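Local coordinates for protein Endonuclease/exonuclease/phosphatase (Beutenbergia cavernae DSM 12333, PDB 4RUW) that belongs to the endonuclease/exonuclease/phosphatase family, with a DNase I-like domain followed by an immunoglobulin-like domain, and carries a bound zinc ion, at residues E215-V220 / Q255-E260. Sequence-based numbering, arbitrary orientation.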
ATOM      1  N   GLU A 215       1.661  10.529 -12.161  1.00 11.94           N
ATOM      2  CA  GLU A 215       0.375  10.660 -12.840  1.00 12.08           C
ATOM      3  C   GLU A 215      -0.524   9.450 -12.608  1.00 11.38           C
ATOM      4  O   GLU A 215      -1.740   9.588 -12.433  1.00 12.68           O
ATOM      5  CB  GLU A 215       0.575  10.902 -14.329  1.00 13.57           C
ATOM      6  CG  GLU A 215       1.261  12.234 -14.615  1.00 16.27           C
ATOM      7  CD  GLU A 215       0.957  12.760 -15.993  0.67 16.83           C
ATOM      8  OE1 GLU A 215       1.083  11.991 -16.964  0.65 18.89           O
ATOM      9  OE2 GLU A 215       0.578  13.943 -16.100  0.70 15.48           O
ATOM     10  N   GLN A 216       0.066   8.260 -12.584  1.00 11.22           N
ATOM     11  CA  GLN A 216      -0.681   7.045 -12.288  1.00 11.49           C
ATOM     12  C   GLN A 216      -1.257   7.112 -10.886  1.00 11.26           C
ATOM     13  O   GLN A 216      -2.432   6.808 -10.667  1.00 11.47           O
ATOM     14  CB  GLN A 216       0.235   5.829 -12.423  1.00 11.93           C
ATOM     15  CG  GLN A 216       0.734   5.610 -13.832  1.00 12.48           C
ATOM     16  CD  GLN A 216       1.840   4.576 -13.932  1.00 12.28           C
ATOM     17  OE1 GLN A 216       2.362   4.070 -12.930  1.00 12.84           O
ATOM     18  NE2 GLN A 216       2.201   4.245 -15.164  1.00 14.35           N
ATOM     19  N   LEU A 217      -0.425   7.493  -9.927  1.00 11.35           N
ATOM     20  CA  LEU A 217      -0.876   7.554  -8.548  1.00 11.75           C
ATOM     21  C   LEU A 217      -2.009   8.565  -8.345  1.00 11.23           C
ATOM     22  O   LEU A 217      -2.933   8.312  -7.574  1.00 12.08           O
ATOM     23  CB  LEU A 217       0.290   7.829  -7.605  1.00 12.16           C
ATOM     24  CG  LEU A 217      -0.046   7.837  -6.112  1.00 12.10           C
ATOM     25  CD1 LEU A 217      -0.572   6.482  -5.628  1.00 14.03           C
ATOM     26  CD2 LEU A 217       1.164   8.261  -5.320  1.00 13.32           C
ATOM     27  N   ARG A 218      -1.925   9.718  -9.009  0.51 11.84           N
ATOM     28  CA  ARG A 218      -3.007  10.705  -8.956  0.51 12.67           C
ATOM     29  C   ARG A 218      -4.327  10.059  -9.316  0.51 11.98           C
ATOM     30  O   ARG A 218      -5.334  10.244  -8.637  0.51 13.22           O
ATOM     31  CB  ARG A 218      -2.753  11.841  -9.936  0.51 14.13           C
ATOM     32  CG  ARG A 218      -1.680  12.790  -9.504  0.51 16.07           C
ATOM     33  CD  ARG A 218      -2.124  13.719  -8.382  0.51 17.03           C
ATOM     34  NE  ARG A 218      -1.419  14.999  -8.485  0.51 17.21           N
ATOM     35  CZ  ARG A 218      -1.250  15.845  -7.472  0.51 17.34           C
ATOM     36  NH1 ARG A 218      -0.572  16.978  -7.642  0.51 17.41           N
ATOM     37  NH2 ARG A 218      -1.742  15.556  -6.272  0.51 15.23           N
ATOM     38  N   ILE A 219      -4.325   9.318 -10.416  1.00 12.11           N
ATOM     39  CA  ILE A 219      -5.553   8.696 -10.903  1.00 12.62           C
ATOM     40  C   ILE A 219      -6.039   7.641  -9.904  1.00 11.88           C
ATOM     41  O   ILE A 219      -7.221   7.589  -9.563  1.00 12.78           O
ATOM     42  CB  ILE A 219      -5.348   8.086 -12.289  1.00 12.89           C
ATOM     43  CG1 ILE A 219      -5.135   9.205 -13.305  1.00 14.75           C
ATOM     44  CG2 ILE A 219      -6.544   7.234 -12.693  1.00 13.76           C
ATOM     45  CD1 ILE A 219      -4.512   8.753 -14.587  1.00 18.05           C
ATOM     46  N   VAL A 220      -5.123   6.823  -9.404  1.00 11.22           N
ATOM     47  CA  VAL A 220      -5.489   5.818  -8.412  1.00 11.91           C
ATOM     48  C   VAL A 220      -6.144   6.473  -7.194  1.00 11.66           C
ATOM     49  O   VAL A 220      -7.229   6.071  -6.756  1.00 12.85           O
ATOM     50  CB  VAL A 220      -4.263   5.007  -7.983  1.00 11.81           C
ATOM     51  CG1 VAL A 220      -4.568   4.159  -6.765  1.00 13.07           C
ATOM     52  CG2 VAL A 220      -3.786   4.146  -9.140  1.00 12.90           C
ATOM     53  N   GLN A 255       4.035  10.033  -1.242  1.00 12.41           N
ATOM     54  CA  GLN A 255       3.514   9.577   0.042  1.00 12.50           C
ATOM     55  C   GLN A 255       2.672  10.654   0.731  1.00 12.40           C
ATOM     56  O   GLN A 255       1.688  10.337   1.401  1.00 13.01           O
ATOM     57  CB  GLN A 255       4.640   9.072   0.947  1.00 13.70           C
ATOM     58  CG  GLN A 255       5.378   7.867   0.373  1.00 15.21           C
ATOM     59  CD  GLN A 255       4.642   6.549   0.566  1.00 14.66           C
ATOM     60  OE1 GLN A 255       3.756   6.430   1.416  1.00 16.41           O
ATOM     61  NE2 GLN A 255       5.036   5.534  -0.206  1.00 16.15           N
ATOM     62  N   SER A 256       3.033  11.924   0.560  1.00 12.34           N
ATOM     63  CA  SER A 256       2.231  12.995   1.133  1.00 13.05           C
ATOM     64  C   SER A 256       0.834  13.008   0.509  1.00 12.55           C
ATOM     65  O   SER A 256      -0.144  13.241   1.204  1.00 13.15           O
ATOM     66  CB  SER A 256       2.918  14.362   0.998  1.00 13.73           C
ATOM     67  OG  SER A 256       2.829  14.909  -0.311  1.00 13.69           O
ATOM     68  N   TRP A 257       0.736  12.729  -0.787  1.00 12.14           N
ATOM     69  CA  TRP A 257      -0.568  12.682  -1.450  1.00 12.72           C
ATOM     70  C   TRP A 257      -1.428  11.560  -0.887  1.00 11.95           C
ATOM     71  O   TRP A 257      -2.630  11.714  -0.683  1.00 13.75           O
ATOM     72  CB  TRP A 257      -0.418  12.441  -2.945  1.00 12.82           C
ATOM     73  CG  TRP A 257       0.277  13.502  -3.718  1.00 13.50           C
ATOM     74  CD1 TRP A 257       0.589  14.764  -3.309  1.00 13.45           C
ATOM     75  CD2 TRP A 257       0.761  13.379  -5.056  1.00 13.16           C
ATOM     76  NE1 TRP A 257       1.234  15.441  -4.325  1.00 14.43           N
ATOM     77  CE2 TRP A 257       1.349  14.609  -5.406  1.00 13.55           C
ATOM     78  CE3 TRP A 257       0.737  12.350  -6.002  1.00 14.04           C
ATOM     79  CZ2 TRP A 257       1.915  14.832  -6.660  1.00 14.90           C
ATOM     80  CZ3 TRP A 257       1.297  12.576  -7.247  1.00 15.22           C
ATOM     81  CH2 TRP A 257       1.883  13.803  -7.562  1.00 15.83           C
ATOM     82  N   ILE A 258      -0.816  10.407  -0.657  1.00 12.56           N
ATOM     83  CA  ILE A 258      -1.557   9.264  -0.135  1.00 11.96           C
ATOM     84  C   ILE A 258      -2.083   9.582   1.269  1.00 12.41           C
ATOM     85  O   ILE A 258      -3.251   9.333   1.588  1.00 12.99           O
ATOM     86  CB  ILE A 258      -0.688   7.985  -0.115  1.00 12.62           C
ATOM     87  CG1 ILE A 258      -0.219   7.624  -1.530  1.00 12.86           C
ATOM     88  CG2 ILE A 258      -1.457   6.838   0.489  1.00 13.73           C
ATOM     89  CD1 ILE A 258       0.862   6.542  -1.571  1.00 13.80           C
ATOM     90  N   ALA A 259      -1.220  10.153   2.104  1.00 12.32           N
ATOM     91  CA  ALA A 259      -1.616  10.499   3.460  1.00 13.25           C
ATOM     92  C   ALA A 259      -2.724  11.555   3.460  1.00 13.85           C
ATOM     93  O   ALA A 259      -3.664  11.466   4.249  1.00 14.26           O
ATOM     94  CB  ALA A 259      -0.411  10.976   4.254  1.00 13.98           C
ATOM     95  N   GLU A 260      -2.634  12.640   2.528  1.00 15.12           N
ATOM     96  CA  GLU A 260      -3.649  13.698   2.399  1.00 17.35           C
ATOM     97  C   GLU A 260      -5.009  13.126   2.079  1.00 18.07           C
ATOM     98  O   GLU A 260      -6.037  13.697   2.432  1.00 19.94           O
ATOM     99  CB  GLU A 260      -3.312  14.661   1.250  1.00 21.13           C
ATOM    100  CG  GLU A 260      -2.090  15.537   1.393  1.00 27.49           C
ATOM    101  CD  GLU A 260      -1.855  16.377   0.142  0.83 31.83           C
ATOM    102  OE1 GLU A 260      -2.522  16.137  -0.883  0.44 34.79           O
ATOM    103  OE2 GLU A 260      -1.018  17.299   0.186  0.39 35.19           O
TER
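R218 and W257 face each other across two helical segments, 215-220 and 255-260, that run almost exactly parallel: their axes are 4° apart in direction and approach to 10.7 Å. At that spacing the backbones keep well apart, the CA atoms of R218 and W257 lying 8.1 Å from each other, and side chains bridge the gap. The CB of W257 points at helix 207-222, and its indole receives the guanidinium of R218, in one of the two modelled conformers of that arginine, flat over one face, the two planes inclined by only 10°. In this conformer R218 CZ stands 3.6 Å from the centroid of the W257 six-membered ring, a cation-pi stack, with R218 NH2 placed 3.3 Å from W257 CE2 over the middle of the indole. A bend at chi2 turns the arginine chain across the indole face, the two side chains crossing at about a right angle, and R218 CD adds a CH-pi contact 4.0 Å from the same six-ring centroid. With its CG anti to the backbone N (chi1 -177°), L217 sends CD2 obliquely to W257 CE3 at 4.2 Å, and the same methyl meets I258 CG1 at 4.1 Å, so a single leucine branch touches both W257 and I258. The polar stack thus lies at the more exposed margin, the aliphatic contact in the buried interior. W257 also packs on K214 and L221 of helix 207-222. I258 rests on F299 of strand 296-300 while V220 touches L166 of strand 157-166, seating both helices on one mixed sheet of the DNase I-like domain; A259 O accepts hydrogen bonds from T339 and Q352, tying helix 251-260 to the immunoglobulin-like domain.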